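Local coordinates for protein putative uronate isomerase (Thermotoga maritima, PDB 4NAR) that probably acts as a racemase of lactate or a related hydroxy acid, although its own substrate and reaction remain unproven, at residues Asp38-Val42 and Glu277-Glu281; Gly71-Thr75 and Arg313-Asn317; Leu22-Leu26 and Arg217-Leu221. All blocks are in the same frame, centred on the assembly; numbering follows the deposited sequence.

Contact 1 of 3, residues Asp38-Val42 and Glu277-Glu281. With ACT (acetate ion), chain E; SO4 (sulfate ion), chain C.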
ATOM      1  N   ASP A  38       3.782   4.825  -6.642  1.00 19.71           N
ATOM      2  CA  ASP A  38       3.988   4.211  -7.959  1.00 23.96           C
ATOM      3  C   ASP A  38       2.688   4.172  -8.776  1.00 23.52           C
ATOM      4  O   ASP A  38       1.669   4.734  -8.341  1.00 17.40           O
ATOM      5  CB  ASP A  38       4.633   2.821  -7.845  1.00 19.40           C
ATOM      6  CG  ASP A  38       3.748   1.821  -7.111  1.00 25.41           C
ATOM      7  OD1 ASP A  38       2.668   2.251  -6.636  1.00 24.42           O
ATOM      8  OD2 ASP A  38       4.132   0.620  -6.998  1.00 22.23           O
ATOM      9  N   TYR A  39       2.733   3.513  -9.942  1.00 22.95           N
ATOM     10  CA  TYR A  39       1.600   3.469 -10.888  1.00 31.17           C
ATOM     11  C   TYR A  39       0.360   2.883 -10.203  1.00 25.42           C
ATOM     12  O   TYR A  39      -0.770   3.028 -10.685  1.00 32.37           O
ATOM     13  CB  TYR A  39       1.958   2.617 -12.121  1.00 27.52           C
ATOM     14  CG  TYR A  39       2.003   1.125 -11.814  1.00 29.75           C
ATOM     15  CD1 TYR A  39       3.145   0.540 -11.269  1.00 12.40           C
ATOM     16  CD2 TYR A  39       0.886   0.307 -12.034  1.00 21.89           C
ATOM     17  CE1 TYR A  39       3.182  -0.807 -10.962  1.00 22.97           C
ATOM     18  CE2 TYR A  39       0.917  -1.046 -11.728  1.00 19.63           C
ATOM     19  CZ  TYR A  39       2.069  -1.600 -11.196  1.00 23.78           C
ATOM     20  OH  TYR A  39       2.113  -2.949 -10.881  1.00 25.64           O
ATOM     21  N   THR A  40       0.612   2.208  -9.083  1.00 16.11           N
ATOM     22  CA  THR A  40      -0.391   1.500  -8.301  1.00 24.60           C
ATOM     23  C   THR A  40      -1.283   2.480  -7.524  1.00 24.51           C
ATOM     24  O   THR A  40      -2.420   2.150  -7.150  1.00 25.20           O
ATOM     25  CB  THR A  40       0.331   0.476  -7.362  1.00 25.18           C
ATOM     26  OG1 THR A  40       0.147  -0.860  -7.858  1.00 23.88           O
ATOM     27  CG2 THR A  40      -0.086   0.601  -5.896  1.00 12.99           C
ATOM     28  N   ARG A  41      -0.772   3.686  -7.290  1.00 22.41           N
ATOM     29  CA  ARG A  41      -1.529   4.710  -6.560  1.00 29.25           C
ATOM     30  C   ARG A  41      -2.108   5.777  -7.480  1.00 26.11           C
ATOM     31  O   ARG A  41      -1.364   6.529  -8.125  1.00 30.39           O
ATOM     32  CB  ARG A  41      -0.650   5.387  -5.509  1.00 30.47           C
ATOM     33  CG  ARG A  41      -0.152   4.439  -4.433  1.00 39.10           C
ATOM     34  CD  ARG A  41      -1.234   4.199  -3.399  1.00 43.46           C
ATOM     35  NE  ARG A  41      -0.678   3.526  -2.232  1.00 49.50           N
ATOM     36  CZ  ARG A  41      -0.118   4.149  -1.194  1.00 45.58           C
ATOM     37  NH1 ARG A  41      -0.048   5.483  -1.157  1.00 30.90           N
ATOM     38  NH2 ARG A  41       0.364   3.423  -0.184  1.00 45.57           N
ATOM     39  N   VAL A  42      -3.433   5.839  -7.543  1.00 25.53           N
ATOM     40  CA  VAL A  42      -4.098   6.914  -8.274  1.00 25.52           C
ATOM     41  C   VAL A  42      -4.352   8.078  -7.307  1.00 27.67           C
ATOM     42  O   VAL A  42      -5.201   7.988  -6.405  1.00 27.53           O
ATOM     43  CB  VAL A  42      -5.408   6.421  -8.950  1.00 33.53           C
ATOM     44  CG1 VAL A  42      -5.937   7.457  -9.959  1.00 26.34           C
ATOM     45  CG2 VAL A  42      -5.152   5.085  -9.653  1.00 31.75           C
ATOM     46  N   GLU A 277      -7.254  -0.471 -14.116  1.00 22.50           N
ATOM     47  CA  GLU A 277      -5.977  -0.778 -14.755  1.00 24.06           C
ATOM     48  C   GLU A 277      -4.782  -0.691 -13.785  1.00 27.36           C
ATOM     49  O   GLU A 277      -3.776  -1.385 -13.971  1.00 32.42           O
ATOM     50  CB  GLU A 277      -5.769   0.199 -15.930  1.00 43.81           C
ATOM     51  CG  GLU A 277      -4.795  -0.266 -17.037  1.00 71.95           C
ATOM     52  CD  GLU A 277      -3.571   0.647 -17.217  1.00 87.09           C
ATOM     53  OE1 GLU A 277      -2.437   0.194 -16.915  1.00 91.31           O
ATOM     54  OE2 GLU A 277      -3.736   1.803 -17.677  1.00 90.34           O
ATOM     55  N   GLU A 278      -4.893   0.167 -12.768  1.00 20.17           N
ATOM     56  CA  GLU A 278      -3.789   0.433 -11.841  1.00 24.21           C
ATOM     57  C   GLU A 278      -3.397  -0.801 -11.008  1.00 29.64           C
ATOM     58  O   GLU A 278      -2.245  -0.934 -10.582  1.00 25.29           O
ATOM     59  CB  GLU A 278      -4.124   1.605 -10.908  1.00 21.38           C
ATOM     60  CG  GLU A 278      -5.251   1.314  -9.920  1.00 28.61           C
ATOM     61  CD  GLU A 278      -6.613   1.776 -10.431  1.00 38.62           C
ATOM     62  OE1 GLU A 278      -6.760   2.010 -11.662  1.00 33.07           O
ATOM     63  OE2 GLU A 278      -7.539   1.912  -9.593  1.00 41.29           O
ATOM     64  N   TYR A 279      -4.354  -1.690 -10.763  1.00 30.94           N
ATOM     65  CA  TYR A 279      -4.044  -2.927 -10.061  1.00 26.49           C
ATOM     66  C   TYR A 279      -3.671  -4.016 -11.070  1.00 30.56           C
ATOM     67  O   TYR A 279      -4.502  -4.537 -11.801  1.00 34.30           O
ATOM     68  CB  TYR A 279      -5.182  -3.345  -9.136  1.00 22.11           C
ATOM     69  CG  TYR A 279      -5.454  -2.337  -8.033  1.00 29.63           C
ATOM     70  CD1 TYR A 279      -4.417  -1.614  -7.445  1.00 31.20           C
ATOM     71  CD2 TYR A 279      -6.752  -2.102  -7.580  1.00 32.60           C
ATOM     72  CE1 TYR A 279      -4.664  -0.688  -6.432  1.00 28.98           C
ATOM     73  CE2 TYR A 279      -7.014  -1.183  -6.566  1.00 34.79           C
ATOM     74  CZ  TYR A 279      -5.965  -0.474  -5.999  1.00 35.32           C
ATOM     75  OH  TYR A 279      -6.213   0.439  -4.995  1.00 34.09           O
ATOM     76  N   ASP A 280      -2.388  -4.348 -11.071  1.00 38.39           N
ATOM     77  CA  ASP A 280      -1.726  -5.051 -12.161  1.00 36.19           C
ATOM     78  C   ASP A 280      -1.826  -6.575 -12.031  1.00 28.96           C
ATOM     79  O   ASP A 280      -1.608  -7.331 -12.988  1.00 24.14           O
ATOM     80  CB  ASP A 280      -0.242  -4.653 -12.110  1.00 35.49           C
ATOM     81  CG  ASP A 280       0.259  -4.160 -13.424  1.00 40.78           C
ATOM     82  OD1 ASP A 280      -0.575  -4.070 -14.340  1.00 52.76           O
ATOM     83  OD2 ASP A 280       1.469  -3.861 -13.554  1.00 47.14           O
ATOM     84  N   GLU A 281      -2.122  -7.015 -10.818  1.00 22.10           N
ATOM     85  CA  GLU A 281      -1.932  -8.403 -10.456  1.00 26.43           C
ATOM     86  C   GLU A 281      -2.703  -8.615  -9.177  1.00 23.84           C
ATOM     87  O   GLU A 281      -3.160  -7.640  -8.554  1.00 18.23           O
ATOM     88  CB  GLU A 281      -0.448  -8.666 -10.212  1.00 34.17           C
ATOM     89  CG  GLU A 281       0.097  -7.850  -9.054  1.00 41.52           C
ATOM     90  CD  GLU A 281       1.583  -7.520  -9.178  1.00 52.61           C
ATOM     91  OE1 GLU A 281       2.195  -7.843 -10.224  1.00 52.23           O
ATOM     92  OE2 GLU A 281       2.138  -6.920  -8.223  1.00 64.08           O
TER
HETATM   93  C   ACT E 504       2.348   5.374   0.767  1.00 20.89           C
HETATM   94  O   ACT E 504       1.728   4.738   1.638  1.00 31.92           O
HETATM   95  OXT ACT E 504       2.068   6.585   0.721  1.00 16.88           O
HETATM   96  CH3 ACT E 504       3.344   4.708  -0.144  1.00 37.02           C
HETATM   97  S   SO4 C 502      -0.252  -0.099  -1.179  1.00 48.68           S
HETATM   98  O1  SO4 C 502      -0.062   0.963  -0.169  1.00 44.25           O
HETATM   99  O2  SO4 C 502       0.794   0.013  -2.213  1.00 52.22           O
HETATM  100  O3  SO4 C 502      -0.182  -1.448  -0.593  1.00 38.65           O
HETATM  101  O4  SO4 C 502      -1.572   0.107  -1.785  1.00 60.25           O
HETATM  102  O   HOH W   1       3.611  -4.638  -9.596  1.00 26.12           O
HETATM  103  O   HOH W   2      -4.864   3.390  -5.873  1.00 31.53           O

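Contact 2 of 3, residues Gly71-Thr75 and Arg313-Asn317. With SO4 (sulfate ion), chain B.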
ATOM      1  N   GLY A  71       7.850  -0.641  -2.910  1.00 18.24           N
ATOM      2  CA  GLY A  71       7.660  -1.837  -2.101  1.00 19.72           C
ATOM      3  C   GLY A  71       8.116  -3.050  -2.914  1.00 20.60           C
ATOM      4  O   GLY A  71       9.158  -2.994  -3.582  1.00 22.66           O
ATOM      5  N   THR A  72       7.347  -4.140  -2.892  1.00 20.45           N
ATOM      6  CA  THR A  72       7.694  -5.308  -3.720  1.00 19.51           C
ATOM      7  C   THR A  72       7.210  -5.205  -5.174  1.00 18.72           C
ATOM      8  O   THR A  72       7.473  -6.111  -5.976  1.00 18.06           O
ATOM      9  CB  THR A  72       7.138  -6.635  -3.142  1.00 18.84           C
ATOM     10  OG1 THR A  72       5.720  -6.534  -2.998  1.00 19.56           O
ATOM     11  CG2 THR A  72       7.765  -6.961  -1.786  1.00 12.35           C
ATOM     12  N   HIS A  73       6.501  -4.120  -5.507  1.00 18.22           N
ATOM     13  CA  HIS A  73       5.909  -3.960  -6.842  1.00 13.63           C
ATOM     14  C   HIS A  73       6.940  -3.830  -7.963  1.00 16.13           C
ATOM     15  O   HIS A  73       8.104  -3.495  -7.713  1.00 23.71           O
ATOM     16  CB  HIS A  73       4.997  -2.734  -6.905  1.00 15.35           C
ATOM     17  CG  HIS A  73       3.904  -2.734  -5.889  1.00 20.72           C
ATOM     18  ND1 HIS A  73       3.107  -1.630  -5.665  1.00 25.16           N
ATOM     19  CD2 HIS A  73       3.483  -3.690  -5.029  1.00 25.85           C
ATOM     20  CE1 HIS A  73       2.233  -1.912  -4.713  1.00 22.82           C
ATOM     21  NE2 HIS A  73       2.440  -3.153  -4.308  1.00 25.67           N
ATOM     22  N   ARG A  74       6.489  -4.054  -9.199  1.00 16.18           N
ATOM     23  CA  ARG A  74       7.373  -4.011 -10.375  1.00 21.14           C
ATOM     24  C   ARG A  74       8.022  -2.640 -10.552  1.00 22.23           C
ATOM     25  O   ARG A  74       7.541  -1.631 -10.013  1.00 16.73           O
ATOM     26  CB  ARG A  74       6.632  -4.402 -11.671  1.00 14.42           C
ATOM     27  CG  ARG A  74       5.435  -3.491 -12.057  1.00 25.45           C
ATOM     28  CD  ARG A  74       5.004  -3.744 -13.526  1.00 25.43           C
ATOM     29  NE  ARG A  74       3.895  -2.896 -13.972  1.00 20.79           N
ATOM     30  CZ  ARG A  74       4.035  -1.653 -14.442  1.00 22.13           C
ATOM     31  NH1 ARG A  74       5.244  -1.099 -14.518  1.00 20.57           N
ATOM     32  NH2 ARG A  74       2.963  -0.954 -14.827  1.00 22.33           N
ATOM     33  N   THR A  75       9.121  -2.613 -11.299  1.00 17.48           N
ATOM     34  CA  THR A  75       9.746  -1.363 -11.679  1.00 17.83           C
ATOM     35  C   THR A  75       8.832  -0.635 -12.647  1.00 23.18           C
ATOM     36  O   THR A  75       8.024  -1.254 -13.357  1.00 17.16           O
ATOM     37  CB  THR A  75      11.097  -1.596 -12.380  1.00 20.25           C
ATOM     38  OG1 THR A  75      10.915  -2.543 -13.448  1.00 19.99           O
ATOM     39  CG2 THR A  75      12.113  -2.135 -11.394  1.00 18.42           C
ATOM     40  N   ARG A 313      -1.560 -12.490 -13.659  1.00 22.47           N
ATOM     41  CA  ARG A 313      -0.533 -12.975 -12.729  1.00 26.88           C
ATOM     42  C   ARG A 313      -0.868 -12.638 -11.264  1.00 22.40           C
ATOM     43  O   ARG A 313      -1.744 -11.815 -10.985  1.00 25.15           O
ATOM     44  CB  ARG A 313       0.833 -12.393 -13.095  1.00 28.20           C
ATOM     45  CG  ARG A 313       1.018 -10.986 -12.540  1.00 43.06           C
ATOM     46  CD  ARG A 313       2.091 -10.243 -13.303  1.00 51.80           C
ATOM     47  NE  ARG A 313       2.361  -8.919 -12.741  1.00 52.67           N
ATOM     48  CZ  ARG A 313       2.310  -7.778 -13.435  1.00 47.72           C
ATOM     49  NH1 ARG A 313       1.973  -7.798 -14.724  1.00 45.14           N
ATOM     50  NH2 ARG A 313       2.588  -6.618 -12.836  1.00 39.47           N
ATOM     51  N   PHE A 314      -0.176 -13.283 -10.331  1.00 22.24           N
ATOM     52  CA  PHE A 314      -0.411 -13.031  -8.917  1.00 24.59           C
ATOM     53  C   PHE A 314       0.551 -11.978  -8.378  1.00 27.18           C
ATOM     54  O   PHE A 314       0.162 -11.118  -7.571  1.00 24.79           O
ATOM     55  CB  PHE A 314      -0.298 -14.324  -8.110  1.00 24.07           C
ATOM     56  CG  PHE A 314      -1.336 -15.339  -8.469  1.00 21.34           C
ATOM     57  CD1 PHE A 314      -2.573 -15.348  -7.815  1.00 21.38           C
ATOM     58  CD2 PHE A 314      -1.099 -16.262  -9.489  1.00 21.22           C
ATOM     59  CE1 PHE A 314      -3.558 -16.275  -8.170  1.00 24.91           C
ATOM     60  CE2 PHE A 314      -2.067 -17.202  -9.845  1.00 21.91           C
ATOM     61  CZ  PHE A 314      -3.300 -17.207  -9.186  1.00 28.35           C
ATOM     62  N   HIS A 315       1.807 -12.064  -8.810  1.00 22.60           N
ATOM     63  CA  HIS A 315       2.824 -11.082  -8.434  1.00 27.66           C
ATOM     64  C   HIS A 315       3.746 -10.941  -9.638  1.00 25.18           C
ATOM     65  O   HIS A 315       3.852 -11.883 -10.427  1.00 21.55           O
ATOM     66  CB  HIS A 315       3.608 -11.558  -7.202  1.00 13.03           C
ATOM     67  CG  HIS A 315       4.335 -10.463  -6.482  1.00 29.41           C
ATOM     68  ND1 HIS A 315       5.538  -9.940  -6.921  1.00 33.63           N
ATOM     69  CD2 HIS A 315       4.033  -9.793  -5.339  1.00 26.55           C
ATOM     70  CE1 HIS A 315       5.939  -8.997  -6.085  1.00 31.89           C
ATOM     71  NE2 HIS A 315       5.044  -8.890  -5.114  1.00 21.72           N
ATOM     72  N   SER A 316       4.400  -9.788  -9.799  1.00 19.77           N
ATOM     73  CA  SER A 316       5.277  -9.600 -10.964  1.00 21.95           C
ATOM     74  C   SER A 316       6.670 -10.203 -10.739  1.00 23.25           C
ATOM     75  O   SER A 316       7.364 -10.575 -11.696  1.00 30.02           O
ATOM     76  CB  SER A 316       5.369  -8.124 -11.370  1.00 21.23           C
ATOM     77  OG  SER A 316       5.748  -7.301 -10.271  1.00 30.13           O
ATOM     78  N   ASN A 317       7.071 -10.288  -9.473  1.00 18.87           N
ATOM     79  CA  ASN A 317       8.300 -10.971  -9.098  1.00 22.16           C
ATOM     80  C   ASN A 317       8.122 -12.499  -9.218  1.00 26.63           C
ATOM     81  O   ASN A 317       7.346 -13.094  -8.464  1.00 30.09           O
ATOM     82  CB  ASN A 317       8.680 -10.579  -7.673  1.00 25.46           C
ATOM     83  CG  ASN A 317       9.984 -11.205  -7.225  1.00 29.95           C
ATOM     84  OD1 ASN A 317       9.993 -12.324  -6.709  1.00 36.12           O
ATOM     85  ND2 ASN A 317      11.095 -10.488  -7.419  1.00 28.32           N
TER
HETATM   86  S   SO4 B 501       4.339  -4.753  -0.328  1.00 31.62           S
HETATM   87  O1  SO4 B 501       4.388  -4.305   1.074  1.00 33.24           O
HETATM   88  O2  SO4 B 501       5.044  -3.775  -1.172  1.00 33.74           O
HETATM   89  O3  SO4 B 501       4.963  -6.080  -0.434  1.00 28.25           O
HETATM   90  O4  SO4 B 501       2.929  -4.850  -0.763  1.00 36.75           O
HETATM   91  O   HOH W   3       8.183  -7.245  -8.403  1.00 33.43           O
HETATM   92  O   HOH W   1       3.611  -4.638  -9.596  1.00 26.12           O

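Contact 3 of 3, residues Leu22-Leu26 and Arg217-Leu221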
ATOM      1  N   LEU A  22       6.738  26.588   1.237  1.00 38.98           N
ATOM      2  CA  LEU A  22       7.729  25.588   1.649  1.00 38.60           C
ATOM      3  C   LEU A  22       9.116  25.782   0.998  1.00 40.12           C
ATOM      4  O   LEU A  22      10.150  25.684   1.681  1.00 34.92           O
ATOM      5  CB  LEU A  22       7.192  24.183   1.366  1.00 35.69           C
ATOM      6  CG  LEU A  22       8.193  23.037   1.225  1.00 36.05           C
ATOM      7  CD1 LEU A  22       8.682  22.557   2.584  1.00 35.64           C
ATOM      8  CD2 LEU A  22       7.549  21.903   0.454  1.00 31.91           C
ATOM      9  N   VAL A  23       9.127  26.061  -0.310  1.00 38.57           N
ATOM     10  CA  VAL A  23      10.364  26.282  -1.060  1.00 38.75           C
ATOM     11  C   VAL A  23      11.056  27.573  -0.634  1.00 45.22           C
ATOM     12  O   VAL A  23      12.286  27.641  -0.543  1.00 49.42           O
ATOM     13  CB  VAL A  23      10.104  26.323  -2.584  1.00 37.58           C
ATOM     14  CG1 VAL A  23      11.316  26.892  -3.328  1.00 32.88           C
ATOM     15  CG2 VAL A  23       9.760  24.923  -3.102  1.00 30.65           C
ATOM     16  N   GLU A  24      10.250  28.594  -0.365  1.00 44.67           N
ATOM     17  CA  GLU A  24      10.760  29.873   0.109  1.00 46.32           C
ATOM     18  C   GLU A  24      11.538  29.694   1.417  1.00 44.55           C
ATOM     19  O   GLU A  24      12.540  30.377   1.645  1.00 41.08           O
ATOM     20  CB  GLU A  24       9.608  30.887   0.250  1.00 52.72           C
ATOM     21  CG  GLU A  24       9.632  31.750   1.507  1.00 66.73           C
ATOM     22  CD  GLU A  24       8.373  31.571   2.362  1.00 72.01           C
ATOM     23  OE1 GLU A  24       7.327  32.169   2.007  1.00 72.98           O
ATOM     24  OE2 GLU A  24       8.431  30.828   3.380  1.00 66.18           O
ATOM     25  N   ASP A  25      11.091  28.758   2.254  1.00 44.13           N
ATOM     26  CA  ASP A  25      11.756  28.478   3.525  1.00 43.70           C
ATOM     27  C   ASP A  25      12.972  27.541   3.380  1.00 40.85           C
ATOM     28  O   ASP A  25      13.757  27.382   4.316  1.00 39.45           O
ATOM     29  CB  ASP A  25      10.748  27.955   4.555  1.00 50.89           C
ATOM     30  CG  ASP A  25      11.206  26.675   5.234  1.00 72.10           C
ATOM     31  OD1 ASP A  25      11.677  26.742   6.401  1.00 68.91           O
ATOM     32  OD2 ASP A  25      11.104  25.599   4.589  1.00 83.96           O
ATOM     33  N   LEU A  26      13.139  26.932   2.209  1.00 40.72           N
ATOM     34  CA  LEU A  26      14.366  26.183   1.936  1.00 41.12           C
ATOM     35  C   LEU A  26      15.505  27.150   1.674  1.00 46.81           C
ATOM     36  O   LEU A  26      15.337  28.124   0.942  1.00 52.99           O
ATOM     37  CB  LEU A  26      14.210  25.258   0.732  1.00 41.44           C
ATOM     38  CG  LEU A  26      13.828  23.806   1.014  1.00 49.25           C
ATOM     39  CD1 LEU A  26      14.255  23.371   2.417  1.00 45.56           C
ATOM     40  CD2 LEU A  26      12.334  23.596   0.799  1.00 55.48           C
ATOM     41  N   ARG A 217      17.324  17.920   5.016  1.00 22.83           N
ATOM     42  CA  ARG A 217      16.020  18.234   5.613  1.00 23.80           C
ATOM     43  C   ARG A 217      14.951  17.357   4.952  1.00 22.62           C
ATOM     44  O   ARG A 217      14.935  17.220   3.723  1.00 22.96           O
ATOM     45  CB  ARG A 217      15.657  19.707   5.405  1.00 26.06           C
ATOM     46  CG  ARG A 217      16.586  20.714   6.092  1.00 24.60           C
ATOM     47  CD  ARG A 217      16.070  22.141   5.876  1.00 33.61           C
ATOM     48  NE  ARG A 217      14.779  22.366   6.534  1.00 35.33           N
ATOM     49  CZ  ARG A 217      14.066  23.487   6.437  1.00 33.37           C
ATOM     50  NH1 ARG A 217      14.507  24.500   5.689  1.00 31.95           N
ATOM     51  NH2 ARG A 217      12.905  23.590   7.084  1.00 29.24           N
ATOM     52  N   SER A 218      14.061  16.777   5.755  1.00 23.53           N
ATOM     53  CA  SER A 218      13.066  15.821   5.246  1.00 20.69           C
ATOM     54  C   SER A 218      11.627  16.314   5.337  1.00 23.90           C
ATOM     55  O   SER A 218      11.151  16.657   6.419  1.00 24.55           O
ATOM     56  CB  SER A 218      13.149  14.514   6.031  1.00 23.41           C
ATOM     57  OG  SER A 218      14.309  13.804   5.661  1.00 40.79           O
ATOM     58  N   PHE A 219      10.901  16.289   4.228  1.00 20.77           N
ATOM     59  CA  PHE A 219       9.528  16.758   4.273  1.00 16.81           C
ATOM     60  C   PHE A 219       8.532  15.680   3.958  1.00 16.86           C
ATOM     61  O   PHE A 219       8.777  14.804   3.132  1.00 21.66           O
ATOM     62  CB  PHE A 219       9.344  17.963   3.353  1.00 19.85           C
ATOM     63  CG  PHE A 219      10.270  19.094   3.694  1.00 17.14           C
ATOM     64  CD1 PHE A 219       9.953  19.978   4.724  1.00 19.08           C
ATOM     65  CD2 PHE A 219      11.498  19.226   3.048  1.00 20.88           C
ATOM     66  CE1 PHE A 219      10.830  21.011   5.081  1.00 23.66           C
ATOM     67  CE2 PHE A 219      12.390  20.261   3.398  1.00 28.59           C
ATOM     68  CZ  PHE A 219      12.054  21.151   4.419  1.00 23.13           C
ATOM     69  N   THR A 220       7.415  15.727   4.662  1.00 21.85           N
ATOM     70  CA  THR A 220       6.288  14.896   4.310  1.00 18.21           C
ATOM     71  C   THR A 220       5.223  15.770   3.669  1.00 17.31           C
ATOM     72  O   THR A 220       4.893  16.856   4.166  1.00 20.84           O
ATOM     73  CB  THR A 220       5.700  14.126   5.517  1.00 18.38           C
ATOM     74  OG1 THR A 220       4.527  13.421   5.091  1.00 24.18           O
ATOM     75  CG2 THR A 220       5.331  15.074   6.686  1.00 12.92           C
ATOM     76  N   LEU A 221       4.732  15.312   2.529  1.00 16.46           N
ATOM     77  CA  LEU A 221       3.646  15.976   1.835  1.00 16.43           C
ATOM     78  C   LEU A 221       2.555  14.907   1.735  1.00 17.43           C
ATOM     79  O   LEU A 221       2.536  14.098   0.800  1.00 18.49           O
ATOM     80  CB  LEU A 221       4.125  16.487   0.466  1.00 25.23           C
ATOM     81  CG  LEU A 221       5.312  17.467   0.543  1.00 20.93           C
ATOM     82  CD1 LEU A 221       6.660  16.759   0.555  1.00 26.21           C
ATOM     83  CD2 LEU A 221       5.279  18.503  -0.577  1.00 17.28           C
TER

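Contact 1 of 3, residues Asp38-Val42 and Glu277-Glu281
Val42 and Glu278 supply the aliphatic packing: the CG2 branch of Val42 lies across the stem of Glu278, 3.7 Å from Glu278 CD, the two side chains meeting at about a right angle. With chi1 at 67°, Glu278 CG sits between backbone N and carbonyl carbon; the bend at chi2 then lays the methylenes against Val42 and leaves the carboxylate to form its salt bridge with Lys417. Aromatic contacts come from Tyr39, whose CE2 approaches Glu278 O at 3.4 Å and whose rim meets CB of Asp280 in the ring plane. The tyrosine OH lies 2.9 Å from Asp280 OD2, an oxygen already engaged by salt bridges from Arg74 and Arg313. Asp38 to Arg41 form a type I beta turn, closed by the backbone bond from Arg41 N to Asp38 O. This turn follows strand 31-36 of the mixed sheet and faces the loop after strand 268-274 of the parallel sheet, consistent with a site between two lobes, as in lactate racemase. Water bonds bridge the loops: one water joins Tyr39 OH, at 2.6 Å, to Glu281 OE2, and another donates to Thr40 O and reaches Tyr279 OH weakly. Arg41 binds two anions, probably from the crystallisation liquor: its NH2 donates an almost straight hydrogen bond (167°) to acetate O at 2.6 Å, while the sulfate also bound by His154 and Lys164 lies at the same guanidinium's edge. Cut back to alanine, this position would probably cost acetate and sulfate alike a positively charged partner and weaken their hold.

Contact 2 of 3, residues Gly71-Thr75 and Arg313-Asn317
His315 and Thr72 cross at about a right angle, and the imidazole edge points at the hydroxyl: NE2 donates to Thr72 OG1 over 3.2 Å, with the oxygen only 3° out of the ring plane. At the other side of the ring, ND1 accepts Asn317 N at 3.0 Å, again near the plane, so both ring nitrogens are used and the rotation of the ring is fixed. Histidine suits this place because one flat ring can donate and accept at once. Chi1 of 57° tucks Thr72 OG1 between its backbone N and carbonyl carbon, where it takes the histidine's hydrogen and passes its own to sulfate O3, 2.7 Å away. Thr72 N grips sulfate O2 of the same ion at 2.9 Å, and Gly71 leaves room for it, since a CB there would run into that oxygen.

Ser316 turns its OG against Arg74 CB at 3.3 Å, and a water links this OG to Thr72 O. The extended chains of Arg74 and Arg313 cross with guanidinium planes 68° apart, Arg313 NH2 lying 3.8 Å from Arg74 CD. With Asp280 paired to both and Glu281 holding Arg313 NE, their like charges are probably offset. His180, Trp283 and Asn348 complete the grip on the sulfate. This ion, probably from the crystallisation liquor, may mark an anion-binding pocket between strand-end loops, consistent with an active-site cleft.

Contact 3 of 3, residues Leu22-Leu26 and Arg217-Leu221
Asp25 O receives NH1 of Arg217 at 3.3 Å, a moderately bent bond (142°) in which the oxygen lies close to the guanidinium plane while the donor stands well above the carbonyl plane. The neighbouring nitrogen, Arg217 NH2, makes a longer and weak bond to Asp25 OD1, 3.5 Å away, as part of a salt bridge; carboxylate and guanidinium planes are nearly perpendicular, 79° apart. The stronger partner of Arg217 NH2 is Glu240, through a salt bridge, so the arginine is shared between two acids, a task for which its several N-H groups fit it. A bend at chi3 (66°) folds the end of this side chain back, bringing Phe219 CZ against one guanidinium face, while Arg217 NH2 lies at the edge of the phenyl ring, in its plane.

Phe219 is the apolar centre. Leu22 CD1 sits over its ring face in a CH-pi contact, 3.8 Å from the ring centroid, while Leu26 CD1 approaches the CZ end of the ring obliquely, from the same side as Leu22, 3.7 Å from Phe219 CZ. The same methyl of Leu26 touches Arg217 NH1, joining the polar rim to the greasy interior. The forked end of Leu22 lets one methyl cover the ring while the other, CD2, meets Leu221 CD2 at 4.2 Å.

Alternation along the strand turns Arg217, Phe219 and Leu221 to this side, whereas Thr220 packs on helix 241-259 on the other. The end of helix 12-24 thus lies over strand 217-227 of the mixed sheet, with Phe146 of the parallel neighbour 144-150 touching Leu26 and Leu221, antiparallel strand 231-240 alongside, and helix 45-58 next to Val23 and Leu221.

Overall arrangement
From the N terminus, the chain passes 22-26, then 38-42, then 71-75, and meets their partners in the same order at 217-221, 277-281 and 313-317. Each contact therefore closes a long loop of roughly 190 to 240 residues, and every pair of loops crosses; none nests. Contact 3 lies within the lobe of the mixed sheet, seating an early helix on one of its later strands, about 28 Å from contact 1 between centres. Contacts 1 and 2, 11 Å apart, join strand-end loops of that sheet to those of the parallel sheet. They touch directly: Asp280 and Glu281 reach Arg74 and Arg313, and one water serves both.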